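Local coordinates for Beta/gama crystallin family protein (Methanosarcina acetivorans, PDB 3HZ2), which binds two calcium ions through a betagamma-crystallin domain, the part present here, built from two Greek key motifs, at residues A[6-10]-A[11-15]. Sequence-based numbering, arbitrary orientation.
Sequences IVYEH and VNFGG. With CA (calcium ion), chain E.
Tyr8 and Phe13 form a T-shaped aromatic pair, the edge of Phe13 turned to the face of Tyr8. The ring centroids are 5.3 Å apart and the planes meet at 68°. Phe13 CB sits over the middle of the same ring, a CH-pi contact 3.7 Å from the Tyr8 centroid. Tyr8 CG lies anti to its carbonyl carbon (chi1 -54°), which lays the ring against the Phe13 backbone. Tyr8, Phe13 and Gly15, spaced Tyr-x-x-x-x-Phe-x-Gly, fit the signature of the folded hairpin of a betagamma-crystallin Greek key. A serine at Tyr8 would probably strip Phe13 of the face it packs on and let its ring turn more freely.

Backbone bonds close the turn. His10 N donates to Gly14 O at 2.8 Å, nearly straight at 172°. The return bond, Gly14 N to His10 O, is weak. Two residues, Glu9 and His10, stand across from the single Gly14, which fits a classic beta bulge. Gly15 has a positive phi, and a CB there would probably run into His10 CD2 and Glu9 CB.

Glu9 O binds calcium at 2.5 Å. Water 1 joins the same ion to His10 ND1. Two more waters, Lys34 O, Ser36 OG and Asn76 OD1 fill the rest of the site, while Glu9 OE2 accepts from Lys16 N.

The hairpin links strands 4-8 and 17-20. Beside it, Ser37 and Lys39 of strand 37-42 touch Tyr8, and Lys39 makes a cation-pi contact with Phe13.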
ATOM      1  N   ILE A   6      -3.295   5.847  -1.583  1.00  9.78           N
ATOM      2  CA  ILE A   6      -2.158   6.644  -1.158  1.00  8.85           C
ATOM      3  C   ILE A   6      -1.454   5.878  -0.043  1.00  9.36           C
ATOM      4  O   ILE A   6      -2.078   5.459   0.934  1.00  8.88           O
ATOM      5  CB  ILE A   6      -2.583   8.035  -0.633  1.00  9.59           C
ATOM      6  CG1 ILE A   6      -3.537   8.704  -1.626  1.00 10.27           C
ATOM      7  CG2 ILE A   6      -1.343   8.916  -0.457  1.00  8.71           C
ATOM      8  CD1 ILE A   6      -3.977  10.097  -1.221  1.00 12.41           C
ATOM      9  N   VAL A   7      -0.154   5.674  -0.211  1.00  9.42           N
ATOM     10  CA  VAL A   7       0.639   4.953   0.774  1.00  8.64           C
ATOM     11  C   VAL A   7       1.559   5.937   1.482  1.00  8.59           C
ATOM     12  O   VAL A   7       2.024   6.909   0.884  1.00  7.51           O
ATOM     13  CB  VAL A   7       1.473   3.839   0.106  1.00  9.17           C
ATOM     14  CG1 VAL A   7       0.542   2.770  -0.455  1.00  8.25           C
ATOM     15  CG2 VAL A   7       2.338   4.425  -1.013  1.00 10.17           C
ATOM     16  N   TYR A   8       1.819   5.685   2.760  1.00  9.25           N
ATOM     17  CA  TYR A   8       2.660   6.581   3.543  1.00  8.20           C
ATOM     18  C   TYR A   8       3.790   5.882   4.272  1.00  8.92           C
ATOM     19  O   TYR A   8       3.657   4.737   4.710  1.00  5.85           O
ATOM     20  CB  TYR A   8       1.816   7.332   4.567  1.00  8.47           C
ATOM     21  CG  TYR A   8       0.641   8.067   3.978  1.00  9.31           C
ATOM     22  CD1 TYR A   8      -0.518   7.386   3.603  1.00  8.99           C
ATOM     23  CD2 TYR A   8       0.677   9.451   3.810  1.00  8.67           C
ATOM     24  CE1 TYR A   8      -1.614   8.065   3.080  1.00 10.37           C
ATOM     25  CE2 TYR A   8      -0.415  10.141   3.289  1.00 12.10           C
ATOM     26  CZ  TYR A   8      -1.556   9.443   2.927  1.00 11.05           C
ATOM     27  OH  TYR A   8      -2.644  10.127   2.428  1.00 10.65           O
ATOM     28  N   GLU A   9       4.894   6.607   4.415  1.00  9.16           N
ATOM     29  CA  GLU A   9       6.081   6.107   5.087  1.00  9.60           C
ATOM     30  C   GLU A   9       5.847   5.819   6.569  1.00 10.01           C
ATOM     31  O   GLU A   9       6.214   4.765   7.054  1.00  8.38           O
ATOM     32  CB  GLU A   9       7.222   7.118   4.932  1.00  9.94           C
ATOM     33  CG  GLU A   9       8.551   6.659   5.513  1.00 12.41           C
ATOM     34  CD  GLU A   9       9.649   7.697   5.350  1.00 13.03           C
ATOM     35  OE1 GLU A   9      10.804   7.402   5.719  1.00 14.94           O
ATOM     36  OE2 GLU A   9       9.360   8.809   4.858  1.00 11.31           O
ATOM     37  N   HIS A  10       5.229   6.742   7.297  1.00  9.36           N
ATOM     38  CA  HIS A  10       5.009   6.520   8.723  1.00  9.60           C
ATOM     39  C   HIS A  10       3.554   6.237   9.058  1.00  9.71           C
ATOM     40  O   HIS A  10       2.655   6.499   8.254  1.00  9.48           O
ATOM     41  CB  HIS A  10       5.457   7.740   9.539  1.00 10.80           C
ATOM     42  CG  HIS A  10       6.821   8.249   9.189  1.00 13.42           C
ATOM     43  ND1 HIS A  10       7.911   7.421   9.032  1.00 13.54           N
ATOM     44  CD2 HIS A  10       7.276   9.512   9.001  1.00 13.46           C
ATOM     45  CE1 HIS A  10       8.980   8.150   8.761  1.00 13.18           C
ATOM     46  NE2 HIS A  10       8.622   9.421   8.737  1.00 13.60           N
ATOM     47  N   VAL A  11       3.323   5.709  10.257  1.00  8.93           N
ATOM     48  CA  VAL A  11       1.964   5.444  10.696  1.00  9.57           C
ATOM     49  C   VAL A  11       1.286   6.806  10.797  1.00  8.77           C
ATOM     50  O   VAL A  11       1.958   7.841  10.855  1.00  7.45           O
ATOM     51  CB  VAL A  11       1.922   4.745  12.078  1.00  9.66           C
ATOM     52  CG1 VAL A  11       2.526   3.349  11.972  1.00 10.72           C
ATOM     53  CG2 VAL A  11       2.658   5.580  13.110  1.00 12.09           C
ATOM     54  N   ASN A  12      -0.039   6.799  10.825  1.00 10.74           N
ATOM     55  CA  ASN A  12      -0.820   8.027  10.880  1.00 10.51           C
ATOM     56  C   ASN A  12      -0.562   8.951   9.699  1.00  9.58           C
ATOM     57  O   ASN A  12      -0.594  10.178   9.820  1.00  8.34           O
ATOM     58  CB  ASN A  12      -0.607   8.765  12.206  1.00 12.13           C
ATOM     59  CG  ASN A  12      -1.718   8.482  13.198  1.00 14.95           C
ATOM     60  OD1 ASN A  12      -2.768   7.955  12.825  1.00 16.51           O
ATOM     61  ND2 ASN A  12      -1.505   8.836  14.460  1.00 14.86           N
ATOM     62  N   PHE A  13      -0.290   8.335   8.555  1.00  8.97           N
ATOM     63  CA  PHE A  13      -0.088   9.042   7.300  1.00  7.83           C
ATOM     64  C   PHE A  13       1.045  10.064   7.260  1.00  7.55           C
ATOM     65  O   PHE A  13       0.917  11.113   6.626  1.00 10.02           O
ATOM     66  CB  PHE A  13      -1.415   9.698   6.912  1.00  7.85           C
ATOM     67  CG  PHE A  13      -2.614   8.838   7.212  1.00 10.19           C
ATOM     68  CD1 PHE A  13      -3.526   9.211   8.196  1.00  8.45           C
ATOM     69  CD2 PHE A  13      -2.799   7.626   6.548  1.00  8.00           C
ATOM     70  CE1 PHE A  13      -4.606   8.392   8.518  1.00  9.82           C
ATOM     71  CE2 PHE A  13      -3.875   6.797   6.860  1.00  8.84           C
ATOM     72  CZ  PHE A  13      -4.782   7.179   7.850  1.00 10.70           C
ATOM     73  N   GLY A  14       2.161   9.743   7.908  1.00  8.88           N
ATOM     74  CA  GLY A  14       3.291  10.655   7.923  1.00  9.50           C
ATOM     75  C   GLY A  14       4.407  10.261   6.976  1.00  9.07           C
ATOM     76  O   GLY A  14       4.357   9.200   6.344  1.00  8.53           O
ATOM     77  N   GLY A  15       5.414  11.127   6.874  1.00 10.00           N
ATOM     78  CA  GLY A  15       6.554  10.869   6.010  1.00  9.05           C
ATOM     79  C   GLY A  15       6.286  10.948   4.520  1.00 10.05           C
ATOM     80  O   GLY A  15       5.322  11.575   4.075  1.00  9.64           O
TER
HETATM   81 CA    CA E 101       7.590   2.883   7.980  1.00  9.26          CA
HETATM   82  O   HOH W   1       8.383   4.916   9.536  1.00 16.06           O
HETATM   83  O   HOH W   2       7.512   2.068  10.533  1.00 13.92           O
HETATM   84  O   HOH W   3      10.031   3.224   7.236  1.00  8.33           O